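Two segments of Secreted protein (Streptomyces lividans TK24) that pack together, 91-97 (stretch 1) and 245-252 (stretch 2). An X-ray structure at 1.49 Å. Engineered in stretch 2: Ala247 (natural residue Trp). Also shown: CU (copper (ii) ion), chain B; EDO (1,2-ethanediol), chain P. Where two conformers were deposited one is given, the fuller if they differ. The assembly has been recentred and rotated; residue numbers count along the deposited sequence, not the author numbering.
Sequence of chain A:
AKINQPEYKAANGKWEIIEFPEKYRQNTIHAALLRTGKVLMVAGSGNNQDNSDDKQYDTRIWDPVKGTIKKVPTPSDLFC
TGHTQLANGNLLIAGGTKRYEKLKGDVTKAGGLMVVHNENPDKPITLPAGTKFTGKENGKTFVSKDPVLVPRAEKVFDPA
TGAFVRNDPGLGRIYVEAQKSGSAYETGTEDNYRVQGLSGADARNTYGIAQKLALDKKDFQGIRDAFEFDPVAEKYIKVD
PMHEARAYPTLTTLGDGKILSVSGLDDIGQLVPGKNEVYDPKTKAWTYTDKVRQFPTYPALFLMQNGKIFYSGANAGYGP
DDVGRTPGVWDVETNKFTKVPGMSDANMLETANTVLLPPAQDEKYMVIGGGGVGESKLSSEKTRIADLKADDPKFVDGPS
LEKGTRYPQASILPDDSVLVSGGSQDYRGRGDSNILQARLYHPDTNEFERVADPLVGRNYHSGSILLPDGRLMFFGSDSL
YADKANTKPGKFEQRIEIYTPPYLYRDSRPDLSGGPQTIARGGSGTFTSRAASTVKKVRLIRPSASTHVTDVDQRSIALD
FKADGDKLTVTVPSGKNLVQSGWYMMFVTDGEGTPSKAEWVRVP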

# COMPACT_ATOMS: atom_id res chain seq x y z
N LEU A 91 8.91 0.14 13.55
CA LEU A 91 8.36 0.30 12.22
C LEU A 91 9.25 1.29 11.49
O LEU A 91 9.35 2.44 11.90
N LEU A 92 9.91 0.85 10.42
CA LEU A 92 10.66 1.76 9.58
C LEU A 92 9.62 2.48 8.74
O LEU A 92 8.80 1.83 8.12
N ILE A 93 9.67 3.81 8.71
CA ILE A 93 8.70 4.59 7.93
C ILE A 93 9.50 5.64 7.14
O ILE A 93 10.33 6.32 7.72
N ALA A 94 9.35 5.72 5.83
CA ALA A 94 10.22 6.54 5.00
C ALA A 94 9.45 7.15 3.88
O ALA A 94 8.52 6.54 3.34
N GLY A 95 9.92 8.31 3.48
CA GLY A 95 9.29 9.07 2.47
C GLY A 95 8.25 10.02 3.00
O GLY A 95 8.29 10.44 4.16
N GLY A 96 7.32 10.37 2.14
CA GLY A 96 6.26 11.32 2.47
C GLY A 96 6.16 12.40 1.45
O GLY A 96 6.62 12.28 0.33
N THR A 97 5.49 13.49 1.84
CA THR A 97 5.22 14.54 0.89
C THR A 97 5.57 15.90 1.46
O THR A 97 5.58 16.10 2.70
N ALA A 245 14.16 11.28 -2.70
CA ALA A 245 12.88 11.73 -2.21
C ALA A 245 11.82 10.80 -2.80
O ALA A 245 11.88 10.49 -4.00
N ARG A 246 10.89 10.34 -1.97
CA ARG A 246 9.88 9.38 -2.41
C ARG A 246 8.56 9.63 -1.72
O ARG A 246 8.45 9.44 -0.52
N ALA A 247 7.56 10.05 -2.49
CA ALA A 247 6.17 9.93 -2.11
C ALA A 247 5.66 8.63 -2.67
O ALA A 247 5.73 8.40 -3.88
N TYR A 248 5.11 7.79 -1.80
CA TYR A 248 4.49 6.49 -2.16
C TYR A 248 5.50 5.38 -2.50
O TYR A 248 5.30 4.60 -3.45
N PRO A 249 6.59 5.25 -1.75
CA PRO A 249 7.47 4.11 -1.97
C PRO A 249 6.93 2.82 -1.30
O PRO A 249 6.19 2.89 -0.30
N THR A 250 7.34 1.67 -1.83
CA THR A 250 7.22 0.44 -1.05
C THR A 250 8.50 0.17 -0.33
O THR A 250 9.57 0.27 -0.93
N LEU A 251 8.37 -0.19 0.96
CA LEU A 251 9.48 -0.73 1.75
C LEU A 251 9.20 -2.19 2.00
O LEU A 251 8.11 -2.52 2.48
N THR A 252 10.12 -3.06 1.68
CA THR A 252 9.89 -4.49 1.83
C THR A 252 11.16 -5.19 2.31
O THR A 252 12.26 -4.84 1.90

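The contact between residues 91-97 and 245-252 is small, burying 284 Å² over both sides, and it joins parts of the chain that lie at least 150 residues apart in sequence. It has two parts: an apolar cluster built around Leu251, and a tight backbone contact in which Gly95 and Gly96 meet Arg246 and Ala247.

Leu251 has the largest area covered by the other stretch, 72 Å². Its CA-to-CB bond points toward the strand that begins at Leu91, and its side chain adopts chi1 m (-90°, well displaced from the ideal -60°) with chi2 p. This places CD2 within reach of two residues. Leu251 CD2 lies 3.8 Å from CD2 of Leu92, and it also sits 4.0 Å from CB of Ala94, so a single methyl group makes the closest approach to both. Leu92 likewise points toward the facing stretch, in the t, p rotamer common for leucine. Between Leu92 and Ala94, Ile93 turns its CA-to-CB bond away, as expected from the alternation of a strand, and its t, t side chain makes no contact here. Leu91 is out of reach.

Ala94 loses 38 Å² to this contact. Its CB is directed sideways and meets Leu251, while its carbonyl oxygen packs against a ring: Ala94 O is 3.7 Å from CG of Pro249. The proline points toward the first stretch with a C-gamma endo pucker, and the approach is one of van der Waals packing.

Beyond Ala94 the packing passes to the backbone. Gly96, also with 38 Å² covered, donates the one hydrogen bond between the stretches, from its N to O of Arg246 at 3.0 Å with an N-H...O angle of 149°. The same carbonyl lies close to the preceding residue, with Arg246 O 3.1 Å from CA of Gly95. A CB on Gly95 would point toward the second stretch and fall 2.4 Å from Arg246 O, a clash; its backbone angles (89°/-156°) independently call for glycine. At Gly96 a CB would point away, and there the backbone angles alone demand glycine. Its carbonyl completes the close fit, Gly96 O lying 3.4 Å from CA of Ala247, an engineered residue that is Trp in the natural sequence.

The polar side chains of the second stretch largely look elsewhere. Arg246 leaves its CA sideways in an extended m, t, t conformation, but its end leads away, and both NH1 and NH2 are hydrogen-bonded elsewhere in the structure. Tyr248, with chi1 m, points away and carries its hydroxyl to the copper ion: OH is 2.1 Å from CU, which also binds a water, with CU to the water O 2.2 Å, and two atoms from elsewhere in the structure. On the backbone of Leu251, a molecule of 1,2-ethanediol, probably from the crystallisation liquor, accepts a hydrogen bond at O2 from Leu251 N (2.9 Å, 164°).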

# COMPACT_ATOMS: atom_id res chain seq x y z
CB LEU A 91 6.93 0.85 12.27
CG LEU A 91 6.18 0.86 10.95
CD1 LEU A 91 5.74 -0.55 10.52
CD2 LEU A 91 4.95 1.76 11.02
CB LEU A 92 11.65 1.08 8.66
CG LEU A 92 12.45 1.97 7.74
CD1 LEU A 92 13.40 2.91 8.49
CD2 LEU A 92 13.27 1.09 6.80
CB ILE A 93 7.56 5.09 8.85
CG1 ILE A 93 6.49 5.83 8.03
CG2 ILE A 93 8.09 5.95 9.96
CD1 ILE A 93 5.18 5.98 8.79
CB ALA A 94 11.37 5.75 4.49
CB THR A 97 3.74 14.47 0.41
OG1 THR A 97 3.54 15.38 -0.66
CG2 THR A 97 2.76 14.79 1.55
CB ALA A 245 12.64 13.15 -2.63
CB ARG A 246 10.31 7.93 -2.14
CG ARG A 246 11.70 7.54 -2.65
CD ARG A 246 11.98 6.11 -2.16
NE ARG A 246 13.35 5.76 -2.44
CZ ARG A 246 13.80 5.22 -3.58
NH1 ARG A 246 13.00 4.85 -4.54
NH2 ARG A 246 15.10 4.99 -3.77
CB ALA A 247 5.31 11.09 -2.64
CB TYR A 248 3.52 6.61 -3.32
CG TYR A 248 2.25 7.33 -3.10
CD1 TYR A 248 1.93 7.97 -1.91
CD2 TYR A 248 1.32 7.30 -4.12
CE1 TYR A 248 0.71 8.61 -1.78
CE2 TYR A 248 0.14 7.95 -4.01
CZ TYR A 248 -0.17 8.58 -2.84
OH TYR A 248 -1.39 9.17 -2.82
CB PRO A 249 8.74 4.55 -1.29
CG PRO A 249 8.25 5.25 -0.10
CD PRO A 249 7.01 5.99 -0.55
CB THR A 250 6.85 -0.75 -1.95
OG1 THR A 250 5.46 -0.61 -2.27
CG2 THR A 250 7.03 -2.09 -1.28
CB LEU A 251 9.55 0.01 3.07
CG LEU A 251 10.44 1.26 3.10
CD1 LEU A 251 10.13 2.28 2.09
CD2 LEU A 251 10.38 1.84 4.53
CB THR A 252 9.32 -5.08 0.51
OG1 THR A 252 8.74 -6.36 0.76
CG2 THR A 252 10.31 -5.15 -0.58
CU CU B . -2.61 8.70 -1.23
C1 EDO P . 3.86 0.43 1.62
O1 EDO P . 3.85 0.96 2.95
C2 EDO P . 4.71 -0.79 1.59
O2 EDO P . 5.86 -0.41 2.34
O HOH W 1 -2.58 10.76 -1.93